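Local structure of GDSL-like Lipase/Acylhydrolase family protein (Neisseria meningitidis, 4K7J) at residues 81-85 with 204-210; 102-108 with 134-140; 160-164 with 189-195. The protein probably catalyses the removal of O-acetyl groups from peptidoglycan, as a serine esterase of the SGNH (GDSL-like) hydrolase family. All blocks are in the same frame, centred on the assembly; numbering follows the deposited sequence. Where two conformers were deposited one is given.

Overall arrangement
Interaction 1 belongs to the hydrolase part of the chain, where the exit of helix 68-81 meets the outermost strand, 208-215, of the mixed sheet; it is mostly buried and relies on glycine-rich backbone bonding. Interactions 2 and 3 are partly buried and share one antiparallel sheet, with strand 133-139 next to 187-191; the M135 O to I189 N distance of 2.8 Å marks a probable hydrogen bond between them. Both pair regular strands, with waters on the exposed face. W108 of interaction 2 only packs on its strand pair, whereas W195 of interaction 3 starts a strand of the second antiparallel sheet. Interaction 1 touches neither, its nearest atoms being about 8 Å from interaction 2.

Interaction 1 (81-85 with 204-210); sequences WGDGG and NPAGGIT
I209 turns CG1 away from its own carbonyl carbon and back beside its backbone N (chi1 -53°), which sets CG1 3.5 Å from CB of W81. The same choice in W81 (chi1 -68°) lays the indole where CE3 comes near CD1 of I209, met obliquely. The two side chains form the apolar end of a contact made largely by backbone, with the amide of N204 and the methyl of T210 added.

G82, the first residue to leave helix 68-81, has positive phi and offers its carbonyl to the other segment. I209 N donates to G82 O over 2.8 Å in an almost straight bond (176°). G84 N returns a more bent bond to I209 O, 2.9 Å long, and these two bonds straddle D83 in a single bridge with I209. Here G84 and G208 bring their CA atoms to 3.7 Å. The approach depends on both being glycine: the side-chain position of G84 is taken up by G208 C and I209 O, and that of G208 by G84 N and G82 O.

At the other end N204 grips the 81-85 loop twice. Its backbone N donates to G84 O at 3.0 Å, and its ND2 reaches D83 O, also at 3.0 Å, with the acceptor in the amide plane and the donor in the carbonyl plane. The opposite amide atom, OD1, accepts from A206 N in an Asx turn within the type I turn N204-G207. D83 builds a second Asx turn from OD1 to G85 N. CG2 of T210 lies 3.3 Å from G84 O.

Around these loops, I209 O also accepts from NE2 of Q78 on helix 68-81. Strand 208-215, at the edge of the mixed sheet, bonds through G208 and T210 to F54 of the adjacent strand 53-60, and W81 packs on L43 of helix 38-47 and V372 of helix 354-373.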
# COMPACT_ATOMS: atom_id res chain seq x y z
N TRP A 81 15.24 1.32 -11.28
CA TRP A 81 15.03 -0.04 -11.75
C TRP A 81 14.01 -0.17 -12.89
O TRP A 81 13.77 -1.27 -13.40
CB TRP A 81 14.67 -0.95 -10.58
CG TRP A 81 15.79 -1.18 -9.59
CD1 TRP A 81 17.10 -1.43 -9.89
CD2 TRP A 81 15.70 -1.18 -8.16
NE1 TRP A 81 17.83 -1.60 -8.73
CE2 TRP A 81 16.99 -1.44 -7.66
CE3 TRP A 81 14.65 -0.97 -7.25
CZ2 TRP A 81 17.27 -1.51 -6.29
CZ3 TRP A 81 14.92 -1.04 -5.90
CH2 TRP A 81 16.22 -1.31 -5.43
N GLY A 82 13.42 0.94 -13.30
CA GLY A 82 12.48 0.93 -14.41
C GLY A 82 11.06 1.26 -14.02
O GLY A 82 10.57 0.81 -12.98
N ASP A 83 10.39 2.04 -14.86
CA ASP A 83 8.99 2.42 -14.66
C ASP A 83 8.07 1.30 -15.11
O ASP A 83 7.70 1.24 -16.27
CB ASP A 83 8.65 3.69 -15.45
CG ASP A 83 7.25 4.23 -15.15
OD1 ASP A 83 6.40 3.50 -14.59
OD2 ASP A 83 7.00 5.40 -15.48
N GLY A 84 7.68 0.43 -14.18
CA GLY A 84 6.77 -0.65 -14.49
C GLY A 84 5.30 -0.24 -14.57
O GLY A 84 4.44 -1.09 -14.78
N GLY A 85 5.02 1.04 -14.40
CA GLY A 85 3.65 1.53 -14.46
C GLY A 85 3.08 1.97 -13.11
O GLY A 85 3.75 1.91 -12.06
N ASN A 204 2.75 -1.55 -17.18
CA ASN A 204 3.41 -1.40 -18.47
C ASN A 204 4.04 -2.74 -18.86
O ASN A 204 4.80 -3.33 -18.09
CB ASN A 204 4.41 -0.23 -18.40
CG ASN A 204 5.62 -0.40 -19.31
OD1 ASN A 204 5.53 -0.92 -20.43
ND2 ASN A 204 6.77 0.08 -18.83
N PRO A 205 3.72 -3.23 -20.07
CA PRO A 205 4.17 -4.53 -20.60
C PRO A 205 5.69 -4.69 -20.69
O PRO A 205 6.18 -5.82 -20.68
CB PRO A 205 3.56 -4.57 -22.00
CG PRO A 205 3.31 -3.12 -22.35
CD PRO A 205 2.91 -2.49 -21.05
N ALA A 206 6.43 -3.58 -20.77
CA ALA A 206 7.90 -3.64 -20.78
C ALA A 206 8.52 -4.00 -19.42
O ALA A 206 9.73 -4.24 -19.33
CB ALA A 206 8.49 -2.34 -21.32
N GLY A 207 7.71 -4.03 -18.37
CA GLY A 207 8.20 -4.41 -17.05
C GLY A 207 8.85 -3.28 -16.26
O GLY A 207 8.88 -2.14 -16.72
N GLY A 208 9.36 -3.60 -15.07
CA GLY A 208 9.95 -2.60 -14.20
C GLY A 208 9.38 -2.70 -12.79
O GLY A 208 8.88 -3.75 -12.41
N ILE A 209 9.43 -1.60 -12.04
CA ILE A 209 8.91 -1.58 -10.67
C ILE A 209 7.51 -0.96 -10.66
O ILE A 209 7.27 -0.00 -11.38
CB ILE A 209 9.78 -0.69 -9.77
CG1 ILE A 209 11.25 -1.09 -9.85
CG2 ILE A 209 9.27 -0.68 -8.32
CD1 ILE A 209 11.51 -2.54 -9.46
N THR A 210 6.61 -1.47 -9.82
CA THR A 210 5.42 -0.69 -9.48
C THR A 210 5.38 -0.54 -7.98
O THR A 210 5.86 -1.41 -7.25
CB THR A 210 4.09 -1.33 -9.96
OG1 THR A 210 3.93 -2.62 -9.37
CG2 THR A 210 4.07 -1.45 -11.49

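Interaction 2 (102-108 with 134-140)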
# COMPACT_ATOMS: atom_id res chain seq x y z
N VAL A 102 -2.62 8.83 -10.67
CA VAL A 102 -3.77 8.93 -11.57
C VAL A 102 -4.81 9.92 -11.09
O VAL A 102 -4.89 10.24 -9.90
CB VAL A 102 -4.51 7.59 -11.75
CG1 VAL A 102 -3.87 6.77 -12.83
CG2 VAL A 102 -4.60 6.83 -10.43
N ARG A 103 -5.63 10.38 -12.03
CA ARG A 103 -6.74 11.27 -11.74
C ARG A 103 -8.04 10.58 -12.15
O ARG A 103 -8.07 9.87 -13.16
CB ARG A 103 -6.58 12.59 -12.48
CG ARG A 103 -5.30 13.34 -12.10
CD ARG A 103 -5.22 14.72 -12.75
NE ARG A 103 -4.84 14.66 -14.16
CZ ARG A 103 -5.69 14.65 -15.17
NH1 ARG A 103 -7.00 14.70 -14.94
NH2 ARG A 103 -5.24 14.60 -16.42
N HIS A 104 -9.10 10.79 -11.37
CA HIS A 104 -10.38 10.12 -11.60
C HIS A 104 -11.45 11.10 -12.06
O HIS A 104 -11.58 12.20 -11.53
CB HIS A 104 -10.87 9.45 -10.32
CG HIS A 104 -10.03 8.30 -9.86
ND1 HIS A 104 -8.90 8.47 -9.08
CD2 HIS A 104 -10.15 6.96 -10.05
CE1 HIS A 104 -8.37 7.29 -8.81
NE2 HIS A 104 -9.11 6.36 -9.38
N ASN A 105 -12.23 10.68 -13.04
CA ASN A 105 -13.37 11.45 -13.50
C ASN A 105 -14.52 10.52 -13.86
O ASN A 105 -14.51 9.89 -14.91
CB ASN A 105 -12.99 12.29 -14.72
CG ASN A 105 -14.19 12.93 -15.40
OD1 ASN A 105 -15.16 13.33 -14.74
ND2 ASN A 105 -14.13 13.02 -16.73
N GLY A 106 -15.51 10.41 -12.98
CA GLY A 106 -16.62 9.51 -13.22
C GLY A 106 -17.68 9.63 -12.16
O GLY A 106 -17.60 10.49 -11.28
N ASN A 107 -18.68 8.75 -12.22
CA ASN A 107 -19.81 8.84 -11.29
C ASN A 107 -19.87 7.70 -10.28
O ASN A 107 -20.84 7.56 -9.55
CB ASN A 107 -21.12 8.93 -12.07
CG ASN A 107 -21.34 7.75 -13.01
OD1 ASN A 107 -20.75 6.68 -12.84
ND2 ASN A 107 -22.21 7.94 -14.01
N TRP A 108 -18.82 6.88 -10.24
CA TRP A 108 -18.74 5.82 -9.23
C TRP A 108 -18.68 6.41 -7.81
O TRP A 108 -18.16 7.51 -7.61
CB TRP A 108 -17.52 4.92 -9.49
CG TRP A 108 -17.57 4.18 -10.81
CD1 TRP A 108 -18.54 4.25 -11.76
CD2 TRP A 108 -16.59 3.26 -11.30
NE1 TRP A 108 -18.22 3.43 -12.82
CE2 TRP A 108 -17.02 2.81 -12.56
CE3 TRP A 108 -15.38 2.77 -10.79
CZ2 TRP A 108 -16.30 1.89 -13.32
CZ3 TRP A 108 -14.66 1.87 -11.55
CH2 TRP A 108 -15.12 1.44 -12.80
N SER A 134 -19.84 5.16 -15.11
CA SER A 134 -18.71 5.55 -15.93
C SER A 134 -17.52 6.04 -15.09
O SER A 134 -17.70 6.77 -14.12
CB SER A 134 -19.13 6.65 -16.91
OG SER A 134 -18.05 7.04 -17.73
N MET A 135 -16.32 5.62 -15.46
CA MET A 135 -15.10 6.08 -14.78
C MET A 135 -13.96 6.17 -15.77
O MET A 135 -13.70 5.22 -16.52
CB MET A 135 -14.71 5.16 -13.62
CG MET A 135 -13.43 5.58 -12.89
SD MET A 135 -13.55 7.24 -12.15
CE MET A 135 -14.85 6.97 -10.94
N THR A 136 -13.29 7.31 -15.79
CA THR A 136 -12.11 7.46 -16.62
C THR A 136 -10.88 7.71 -15.74
O THR A 136 -10.89 8.60 -14.88
CB THR A 136 -12.28 8.62 -17.65
OG1 THR A 136 -13.46 8.38 -18.43
CG2 THR A 136 -11.08 8.71 -18.57
N LEU A 137 -9.83 6.93 -15.95
CA LEU A 137 -8.60 7.13 -15.21
C LEU A 137 -7.55 7.69 -16.14
O LEU A 137 -7.27 7.11 -17.21
CB LEU A 137 -8.10 5.83 -14.57
CG LEU A 137 -9.03 5.17 -13.55
CD1 LEU A 137 -9.92 4.16 -14.22
CD2 LEU A 137 -8.18 4.50 -12.48
N THR A 138 -6.98 8.82 -15.75
CA THR A 138 -5.98 9.51 -16.54
C THR A 138 -4.68 9.58 -15.75
O THR A 138 -4.67 10.02 -14.60
CB THR A 138 -6.44 10.93 -16.90
OG1 THR A 138 -7.70 10.87 -17.58
CG2 THR A 138 -5.41 11.64 -17.78
N ALA A 139 -3.60 9.11 -16.36
CA ALA A 139 -2.30 9.10 -15.71
C ALA A 139 -1.78 10.52 -15.56
O ALA A 139 -1.83 11.30 -16.50
CB ALA A 139 -1.31 8.27 -16.52
N SER A 140 -1.30 10.85 -14.36
CA SER A 140 -0.72 12.17 -14.10
C SER A 140 0.55 12.41 -14.92
O SER A 140 0.89 13.55 -15.23
CB SER A 140 -0.46 12.36 -12.60
OG SER A 140 -1.67 12.35 -11.86
O HOH W 1 -16.05 8.91 -17.12
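N105 O is held by two donors, the backbone N of T136 at 3.0 Å and a water at 2.9 Å. The same water sits between OG of S134 and OG1 of T136, tying one carbonyl of strand 102-106 to two side chains of its neighbour; T136 OG1 has a further partner in T188 OG1. The reciprocal bond runs from N105 N to T136 O.

R103 and T138 form the second hydrogen-bonded pair, R103 N to T138 O being 2.8 Å. On this outer face the guanidinium of R103, bent back at chi3 (-77°), lays one face over T138 CB, and NH2 comes to 3.3 Å from T138 CG2. These alternating pairs, with V102-A139, H104-L137 and G106-M135 as the non-hydrogen-bonded ones, define an antiparallel edge: strand 102-106 is the outermost strand of a five-stranded sheet in the domain inserted between helix 68-81 and strand 208-215, whose two antiparallel sheets are consistent with a galactose-binding-like beta sandwich.

The inner face is carried by M135. Its CB sits over the centre of the W108 six-membered ring, 3.4 Å from the centroid and 10° off the normal, a CH-pi contact. With CG anti to the backbone N, the bend at chi2 (61°) places SD at the edge of the H104 ring, in a sulfur-aromatic contact, and oblique to the W108 ring, a Met-aromatic contact; chi3 then turns CE to 3.7 Å from W108 CB. The L137 and H104 side chains lie side by side, pointing the same way, with CD2 of L137 3.7 Å from NE2 of H104, whose hydrogen-bonding partner is Y90 O.

Beyond the strand, N107 bonds to S134 twice: its backbone N donates to S134 O, and its OD1 accepts from S134 N.

Interaction 3 (160-164 with 189-195)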
# COMPACT_ATOMS: atom_id res chain seq x y z
N GLN A 160 -22.34 -11.12 -15.81
CA GLN A 160 -22.44 -9.70 -16.11
C GLN A 160 -21.19 -9.18 -16.82
O GLN A 160 -20.09 -9.69 -16.62
CB GLN A 160 -22.63 -8.94 -14.80
CG GLN A 160 -23.25 -7.56 -14.90
CD GLN A 160 -23.56 -6.98 -13.52
OE1 GLN A 160 -24.07 -7.67 -12.65
NE2 GLN A 160 -23.24 -5.71 -13.33
N THR A 161 -21.36 -8.15 -17.64
CA THR A 161 -20.24 -7.57 -18.38
C THR A 161 -20.02 -6.10 -18.01
O THR A 161 -20.88 -5.47 -17.42
CB THR A 161 -20.47 -7.62 -19.91
OG1 THR A 161 -21.67 -6.90 -20.22
CG2 THR A 161 -20.61 -9.06 -20.39
N LEU A 162 -18.85 -5.60 -18.36
CA LEU A 162 -18.58 -4.17 -18.39
C LEU A 162 -17.67 -3.95 -19.58
O LEU A 162 -17.26 -4.92 -20.23
CB LEU A 162 -17.95 -3.65 -17.07
CG LEU A 162 -16.79 -4.40 -16.41
CD1 LEU A 162 -15.49 -4.24 -17.17
CD2 LEU A 162 -16.63 -3.94 -14.94
N THR A 163 -17.34 -2.70 -19.88
CA THR A 163 -16.42 -2.45 -20.97
C THR A 163 -15.23 -1.65 -20.48
O THR A 163 -15.38 -0.77 -19.65
CB THR A 163 -17.08 -1.70 -22.15
OG1 THR A 163 -17.40 -0.36 -21.75
CG2 THR A 163 -18.34 -2.41 -22.65
N VAL A 164 -14.07 -1.97 -21.02
CA VAL A 164 -12.84 -1.25 -20.73
C VAL A 164 -12.30 -0.73 -22.06
O VAL A 164 -11.96 -1.53 -22.94
CB VAL A 164 -11.80 -2.20 -20.11
CG1 VAL A 164 -10.51 -1.47 -19.86
CG2 VAL A 164 -12.34 -2.80 -18.81
N ILE A 189 -14.01 3.00 -18.20
CA ILE A 189 -14.73 1.80 -17.83
C ILE A 189 -16.21 2.13 -17.68
O ILE A 189 -16.59 3.04 -16.93
CB ILE A 189 -14.20 1.22 -16.51
CG1 ILE A 189 -12.69 0.97 -16.63
CG2 ILE A 189 -14.94 -0.06 -16.14
CD1 ILE A 189 -12.01 0.72 -15.30
N HIS A 190 -17.04 1.38 -18.41
CA HIS A 190 -18.48 1.63 -18.47
C HIS A 190 -19.22 0.43 -17.90
O HIS A 190 -18.91 -0.71 -18.24
CB HIS A 190 -18.92 1.83 -19.94
CG HIS A 190 -18.56 3.17 -20.51
ND1 HIS A 190 -18.51 3.41 -21.87
CD2 HIS A 190 -18.25 4.34 -19.90
CE1 HIS A 190 -18.18 4.68 -22.07
NE2 HIS A 190 -18.01 5.26 -20.90
N THR A 191 -20.20 0.68 -17.04
CA THR A 191 -20.99 -0.41 -16.46
C THR A 191 -22.47 -0.20 -16.73
O THR A 191 -23.10 0.70 -16.17
CB THR A 191 -20.76 -0.56 -14.94
OG1 THR A 191 -21.06 0.67 -14.28
CG2 THR A 191 -19.31 -0.92 -14.65
N GLU A 192 -23.02 -1.04 -17.61
CA GLU A 192 -24.44 -0.96 -17.90
C GLU A 192 -25.26 -1.24 -16.65
O GLU A 192 -26.13 -0.47 -16.30
CB GLU A 192 -24.82 -1.91 -19.04
CG GLU A 192 -26.32 -2.23 -19.15
CD GLU A 192 -27.16 -1.06 -19.66
OE1 GLU A 192 -26.62 0.04 -19.92
OE2 GLU A 192 -28.38 -1.26 -19.80
N MET A 193 -24.95 -2.34 -15.98
CA MET A 193 -25.57 -2.70 -14.70
C MET A 193 -24.56 -2.55 -13.54
O MET A 193 -23.36 -2.42 -13.78
CB MET A 193 -26.14 -4.12 -14.78
CG MET A 193 -27.49 -4.21 -15.54
SD MET A 193 -28.88 -3.37 -14.75
CE MET A 193 -28.96 -1.87 -15.73
N PRO A 194 -25.05 -2.54 -12.29
CA PRO A 194 -24.15 -2.23 -11.17
C PRO A 194 -23.11 -3.29 -10.85
O PRO A 194 -23.40 -4.49 -10.87
CB PRO A 194 -25.11 -2.12 -9.97
CG PRO A 194 -26.45 -1.78 -10.59
CD PRO A 194 -26.47 -2.57 -11.86
N TRP A 195 -21.91 -2.82 -10.52
CA TRP A 195 -20.83 -3.64 -9.99
C TRP A 195 -20.26 -2.98 -8.75
O TRP A 195 -20.40 -1.77 -8.57
CB TRP A 195 -19.67 -3.67 -10.97
CG TRP A 195 -19.84 -4.40 -12.25
CD1 TRP A 195 -20.60 -4.03 -13.33
CD2 TRP A 195 -19.17 -5.60 -12.64
NE1 TRP A 195 -20.47 -4.95 -14.34
CE2 TRP A 195 -19.58 -5.91 -13.95
CE3 TRP A 195 -18.25 -6.45 -12.00
CZ2 TRP A 195 -19.12 -7.05 -14.63
CZ3 TRP A 195 -17.79 -7.57 -12.68
CH2 TRP A 195 -18.22 -7.85 -13.98
O HOH W 2 -23.34 -4.59 -16.93
O HOH W 3 -18.54 1.36 -23.58
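W195 is clasped between Q160 and L162, one side chain over each face of its indole, and this is the tight part of the contact. CD2 of L162 stands 3.8 Å from the centroid of the five-membered ring and 17° off its normal, a CH-pi contact, with the leucine crossing the ring at about a right angle. On the opposite face the extended Q160 side chain, its CG anti to the backbone N (chi1 -158°), slides past the indole with its amide tilted 65° to the ring plane. NE2 of Q160 does not bond to the indole N-H. It donates to P194 O over 2.8 Å, in its own amide plane but from above that carbonyl, while OE1 accepts from L157 N. W195 NE1 turns instead to T161 O at 3.2 Å, close to its ring plane, so the indole is fixed at its edge as well as on both faces.

T161 O also receives a water at 2.7 Å that accepts from M193 N, and this bridge begins the looser side. M193 directs its sulfur away and T161 is exposed. T163 and H190 form the antiparallel hydrogen-bonded pair, with T163 N to H190 O at 3.0 Å and H190 N to T163 O matching it. Their side chains cross obliquely on the exposed face, where T163 OG1 comes to 3.2 Å from CB of H190 and a water, in the plane of the imidazole, links that hydroxyl to ND1.

Through loop 192-194 the chain crosses to the second sheet, where W195 begins strand 195-203 beside A153 of the neighbouring strand 147-155. Inward, V164 packs on T181 and A183 of strand 177-183 in that sheet. L162 bonds through its backbone to V169 of strand 167-170, while I189 and T191 pair with M135 and G133 of the 133-139 strand.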